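Local coordinates for protein cytochrome c, putative (Shewanella oneidensis, PDB 1SP3) that carries eight c-type hemes and is probably a respiratory oxidoreductase that reduces tetrathionate, at residues 232-237 / 326-331. Residues are numbered along the deposited sequence; the frame is centred on the assembly and turned at random.
Sequences CQTCHI and IYPFKV. With HEC (heme c), chain I.
Thr234 OG1 donates a hydrogen bond to Ile326 O at 2.7 Å. The hydroxyl sits above the carbonyl plane, 41° out of it. With OG1 beside the backbone N and anti to the carbonyl carbon (chi1 -66°), the hydroxyl is turned to the strand, 3.5 Å from Pro328 CD. The proline ring is shared: Gln233 CB lies 3.7 Å from Pro328 CD. This corner, where helix 232-236 meets strand 325-339, is the tight part of the contact. The Gln233 amide and the Tyr327 ring meet more loosely. Their planes are 56° apart, and Gln233 OE1 comes no closer than 3.9 Å to Tyr327 CE2. Gln233 NE2 is hydrogen-bonded to Asn399 OD1 and Asp205 OD2. No solvent side opens here, as all five touching residues are buried. An alanine in place of Thr234 would probably leave Ile326 O without this donor and open a small gap beside Pro328 CD. Gln233 and Thr234 are the middle residues of the CXXCH heme c motif. Cys232 SG and Cys235 SG are covalently bonded to heme c CAB and CAC, and His236 NE2 and His218 bind the iron. The buried hydroxyl-carbonyl bond, the one hydrogen bond between the segments, probably helps fix the heme-bearing helix against the strand.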
ATOM      1  N   CYS A 232       1.735 -18.083  -8.945  1.00 24.41           N
ATOM      2  CA  CYS A 232       0.502 -18.660  -8.402  1.00 25.33           C
ATOM      3  C   CYS A 232      -0.595 -17.627  -8.340  1.00 24.91           C
ATOM      4  O   CYS A 232      -1.761 -17.891  -8.648  1.00 23.25           O
ATOM      5  CB  CYS A 232       0.708 -19.245  -6.962  1.00 24.31           C
ATOM      6  SG  CYS A 232       2.222 -20.169  -6.696  1.00 28.93           S
ATOM      7  N   GLN A 233      -0.224 -16.444  -7.850  1.00 25.08           N
ATOM      8  CA  GLN A 233      -1.164 -15.331  -7.638  1.00 22.98           C
ATOM      9  C   GLN A 233      -1.923 -15.007  -8.912  1.00 24.72           C
ATOM     10  O   GLN A 233      -3.078 -14.663  -8.878  1.00 25.87           O
ATOM     11  CB  GLN A 233      -0.353 -14.085  -7.215  1.00 22.99           C
ATOM     12  CG  GLN A 233       0.172 -14.139  -5.739  1.00 19.90           C
ATOM     13  CD  GLN A 233       1.541 -14.670  -5.650  1.00 26.13           C
ATOM     14  OE1 GLN A 233       1.960 -15.504  -6.494  1.00 22.43           O
ATOM     15  NE2 GLN A 233       2.313 -14.157  -4.672  1.00 25.73           N
ATOM     16  N   THR A 234      -1.301 -15.117 -10.080  1.00 24.58           N
ATOM     17  CA  THR A 234      -2.031 -14.827 -11.329  1.00 23.48           C
ATOM     18  C   THR A 234      -3.290 -15.657 -11.557  1.00 24.27           C
ATOM     19  O   THR A 234      -4.389 -15.134 -11.818  1.00 23.32           O
ATOM     20  CB  THR A 234      -1.006 -14.912 -12.503  1.00 25.25           C
ATOM     21  OG1 THR A 234      -0.068 -13.848 -12.341  1.00 26.00           O
ATOM     22  CG2 THR A 234      -1.672 -14.673 -13.942  1.00 23.74           C
ATOM     23  N   CYS A 235      -3.169 -16.985 -11.485  1.00 23.77           N
ATOM     24  CA  CYS A 235      -4.357 -17.827 -11.672  1.00 23.53           C
ATOM     25  C   CYS A 235      -5.362 -17.807 -10.498  1.00 22.90           C
ATOM     26  O   CYS A 235      -6.566 -17.952 -10.678  1.00 24.47           O
ATOM     27  CB  CYS A 235      -3.904 -19.247 -11.987  1.00 24.99           C
ATOM     28  SG  CYS A 235      -3.031 -19.257 -13.618  1.00 26.39           S
ATOM     29  N   HIS A 236      -4.859 -17.608  -9.295  1.00 22.71           N
ATOM     30  CA  HIS A 236      -5.608 -17.836  -8.074  1.00 23.39           C
ATOM     31  C   HIS A 236      -6.163 -16.593  -7.444  1.00 23.35           C
ATOM     32  O   HIS A 236      -6.911 -16.671  -6.461  1.00 23.99           O
ATOM     33  CB  HIS A 236      -4.701 -18.564  -7.114  1.00 24.38           C
ATOM     34  CG  HIS A 236      -4.524 -19.999  -7.506  1.00 29.09           C
ATOM     35  ND1 HIS A 236      -5.588 -20.878  -7.509  1.00 28.45           N
ATOM     36  CD2 HIS A 236      -3.461 -20.689  -7.965  1.00 29.95           C
ATOM     37  CE1 HIS A 236      -5.181 -22.051  -7.933  1.00 29.69           C
ATOM     38  NE2 HIS A 236      -3.887 -21.982  -8.162  1.00 30.27           N
ATOM     39  N   ILE A 237      -5.806 -15.425  -7.992  1.00 23.99           N
ATOM     40  CA  ILE A 237      -6.545 -14.202  -7.661  1.00 23.40           C
ATOM     41  C   ILE A 237      -7.175 -13.572  -8.913  1.00 24.76           C
ATOM     42  O   ILE A 237      -6.687 -12.542  -9.410  1.00 25.99           O
ATOM     43  CB  ILE A 237      -5.615 -13.184  -6.880  1.00 24.92           C
ATOM     44  CG1 ILE A 237      -4.670 -13.849  -5.858  1.00 22.80           C
ATOM     45  CG2 ILE A 237      -6.492 -12.111  -6.137  1.00 24.91           C
ATOM     46  CD1 ILE A 237      -3.669 -12.829  -5.178  1.00 19.42           C
ATOM     47  N   ILE A 326       4.967 -14.053 -14.602  1.00 25.46           N
ATOM     48  CA  ILE A 326       3.867 -13.139 -14.814  1.00 24.25           C
ATOM     49  C   ILE A 326       3.027 -13.044 -13.544  1.00 25.75           C
ATOM     50  O   ILE A 326       2.510 -14.068 -13.052  1.00 23.18           O
ATOM     51  CB  ILE A 326       2.997 -13.571 -16.046  1.00 25.92           C
ATOM     52  CG1 ILE A 326       3.861 -13.595 -17.311  1.00 20.59           C
ATOM     53  CG2 ILE A 326       1.664 -12.716 -16.162  1.00 21.49           C
ATOM     54  CD1 ILE A 326       3.106 -14.411 -18.463  1.00 22.31           C
ATOM     55  N   TYR A 327       2.912 -11.815 -12.996  1.00 24.63           N
ATOM     56  CA  TYR A 327       2.220 -11.583 -11.713  1.00 24.61           C
ATOM     57  C   TYR A 327       1.071 -10.612 -11.971  1.00 25.33           C
ATOM     58  O   TYR A 327       1.126  -9.835 -12.954  1.00 25.19           O
ATOM     59  CB  TYR A 327       3.156 -10.862 -10.742  1.00 23.32           C
ATOM     60  CG  TYR A 327       4.074 -11.797  -9.904  1.00 25.60           C
ATOM     61  CD1 TYR A 327       5.290 -12.306 -10.467  1.00 22.36           C
ATOM     62  CD2 TYR A 327       3.755 -12.122  -8.555  1.00 26.12           C
ATOM     63  CE1 TYR A 327       6.130 -13.115  -9.751  1.00 26.65           C
ATOM     64  CE2 TYR A 327       4.632 -12.997  -7.754  1.00 28.93           C
ATOM     65  CZ  TYR A 327       5.825 -13.448  -8.381  1.00 28.98           C
ATOM     66  OH  TYR A 327       6.660 -14.321  -7.767  1.00 30.97           O
ATOM     67  N   PRO A 328       0.110 -10.554 -11.034  1.00 25.21           N
ATOM     68  CA  PRO A 328      -1.042  -9.668 -11.132  1.00 24.17           C
ATOM     69  C   PRO A 328      -0.862  -8.411 -10.304  1.00 25.15           C
ATOM     70  O   PRO A 328      -0.304  -8.416  -9.194  1.00 24.79           O
ATOM     71  CB  PRO A 328      -2.157 -10.488 -10.456  1.00 22.26           C
ATOM     72  CG  PRO A 328      -1.442 -11.221  -9.379  1.00 24.94           C
ATOM     73  CD  PRO A 328       0.009 -11.414  -9.818  1.00 25.55           C
ATOM     74  N   PHE A 329      -1.433  -7.342 -10.826  1.00 24.15           N
ATOM     75  CA  PHE A 329      -1.201  -6.049 -10.271  1.00 26.04           C
ATOM     76  C   PHE A 329      -2.467  -5.192 -10.318  1.00 25.39           C
ATOM     77  O   PHE A 329      -3.263  -5.262 -11.275  1.00 27.06           O
ATOM     78  CB  PHE A 329      -0.132  -5.316 -11.104  1.00 24.79           C
ATOM     79  CG  PHE A 329       1.241  -5.840 -10.904  1.00 29.21           C
ATOM     80  CD1 PHE A 329       1.732  -6.890 -11.717  1.00 27.16           C
ATOM     81  CD2 PHE A 329       2.046  -5.320  -9.887  1.00 28.97           C
ATOM     82  CE1 PHE A 329       2.987  -7.342 -11.562  1.00 28.96           C
ATOM     83  CE2 PHE A 329       3.331  -5.811  -9.686  1.00 26.80           C
ATOM     84  CZ  PHE A 329       3.784  -6.846 -10.538  1.00 30.34           C
ATOM     85  N   LYS A 330      -2.597  -4.355  -9.318  1.00 25.15           N
ATOM     86  CA  LYS A 330      -3.547  -3.289  -9.384  1.00 25.48           C
ATOM     87  C   LYS A 330      -2.849  -2.015  -9.890  1.00 27.02           C
ATOM     88  O   LYS A 330      -1.692  -1.670  -9.473  1.00 26.41           O
ATOM     89  CB  LYS A 330      -4.227  -3.026  -8.037  1.00 27.04           C
ATOM     90  CG  LYS A 330      -4.959  -1.659  -8.090  1.00 25.01           C
ATOM     91  CD  LYS A 330      -5.814  -1.384  -6.912  1.00 37.86           C
ATOM     92  CE  LYS A 330      -6.684  -0.086  -7.244  1.00 39.90           C
ATOM     93  NZ  LYS A 330      -6.599   0.856  -6.125  1.00 39.57           N
ATOM     94  N   VAL A 331      -3.509  -1.346 -10.827  1.00 25.97           N
ATOM     95  CA  VAL A 331      -2.880  -0.200 -11.484  1.00 28.66           C
ATOM     96  C   VAL A 331      -3.798   1.014 -11.315  1.00 29.65           C
ATOM     97  O   VAL A 331      -4.976   0.952 -11.650  1.00 33.50           O
ATOM     98  CB  VAL A 331      -2.689  -0.457 -12.985  1.00 27.83           C
ATOM     99  CG1 VAL A 331      -2.157   0.826 -13.715  1.00 27.42           C
ATOM    100  CG2 VAL A 331      -1.759  -1.736 -13.224  1.00 26.72           C
TER
HETATM  101 FE   HEC I 807      -3.249 -23.705  -8.937  1.00 32.23          FE
HETATM  102  CHA HEC I 807      -5.814 -25.569  -8.236  1.00 27.19           C
HETATM  103  CHB HEC I 807      -2.102 -23.862  -5.734  1.00 23.70           C
HETATM  104  CHC HEC I 807      -0.172 -22.214  -9.862  1.00 22.92           C
HETATM  105  CHD HEC I 807      -4.433 -22.963 -12.017  1.00 19.50           C
HETATM  106  NA  HEC I 807      -3.814 -24.632  -7.217  1.00 32.09           N
HETATM  107  C1A HEC I 807      -4.912 -25.435  -7.208  1.00 29.80           C
HETATM  108  C2A HEC I 807      -5.027 -25.926  -5.856  1.00 30.16           C
HETATM  109  C3A HEC I 807      -3.997 -25.492  -5.131  1.00 27.81           C
HETATM  110  C4A HEC I 807      -3.229 -24.602  -5.981  1.00 27.86           C
HETATM  111  CMA HEC I 807      -3.730 -25.858  -3.640  1.00 29.34           C
HETATM  112  CAA HEC I 807      -6.120 -26.926  -5.401  1.00 33.13           C
HETATM  113  CBA HEC I 807      -5.615 -28.302  -5.854  1.00 34.35           C
HETATM  114  CGA HEC I 807      -6.684 -29.349  -5.603  1.00 39.93           C
HETATM  115  O1A HEC I 807      -6.893 -29.722  -4.457  1.00 41.57           O
HETATM  116  O2A HEC I 807      -7.377 -29.757  -6.554  1.00 43.18           O
HETATM  117  NB  HEC I 807      -1.498 -23.167  -8.020  1.00 27.09           N
HETATM  118  C1B HEC I 807      -1.307 -23.248  -6.657  1.00 25.59           C
HETATM  119  C2B HEC I 807      -0.023 -22.749  -6.359  1.00 26.56           C
HETATM  120  C3B HEC I 807       0.532 -22.359  -7.481  1.00 23.13           C
HETATM  121  C4B HEC I 807      -0.373 -22.601  -8.547  1.00 27.57           C
HETATM  122  CMB HEC I 807       0.595 -22.797  -4.947  1.00 26.19           C
HETATM  123  CAB HEC I 807       1.967 -21.815  -7.660  1.00 26.45           C
HETATM  124  CBB HEC I 807       2.878 -22.729  -7.241  1.00 24.64           C
HETATM  125  NC  HEC I 807      -2.436 -22.752 -10.622  1.00 27.26           N
HETATM  126  C1C HEC I 807      -1.204 -22.152 -10.741  1.00 23.26           C
HETATM  127  C2C HEC I 807      -1.148 -21.529 -12.005  1.00 27.36           C
HETATM  128  C3C HEC I 807      -2.358 -21.721 -12.615  1.00 27.80           C
HETATM  129  C4C HEC I 807      -3.177 -22.515 -11.731  1.00 25.27           C
HETATM  130  CMC HEC I 807       0.086 -20.726 -12.468  1.00 25.82           C
HETATM  131  CAC HEC I 807      -2.839 -21.188 -14.012  1.00 25.52           C
HETATM  132  CBC HEC I 807      -2.098 -21.199 -15.177  1.00 17.20           C
HETATM  133  ND  HEC I 807      -4.844 -24.128  -9.991  1.00 28.32           N
HETATM  134  C1D HEC I 807      -5.202 -23.749 -11.251  1.00 26.37           C
HETATM  135  C2D HEC I 807      -6.459 -24.360 -11.631  1.00 21.55           C
HETATM  136  C3D HEC I 807      -6.897 -25.056 -10.418  1.00 26.40           C
HETATM  137  C4D HEC I 807      -5.832 -24.940  -9.475  1.00 28.81           C
HETATM  138  CMD HEC I 807      -7.236 -24.140 -12.992  1.00 19.63           C
HETATM  139  CAD HEC I 807      -8.221 -25.917 -10.220  1.00 33.17           C
HETATM  140  CBD HEC I 807      -7.870 -27.301 -10.805  1.00 37.37           C
HETATM  141  CGD HEC I 807      -7.488 -28.148  -9.603  1.00 45.85           C
HETATM  142  O1D HEC I 807      -8.336 -28.212  -8.613  1.00 44.87           O
HETATM  143  O2D HEC I 807      -6.342 -28.762  -9.617  1.00 45.47           O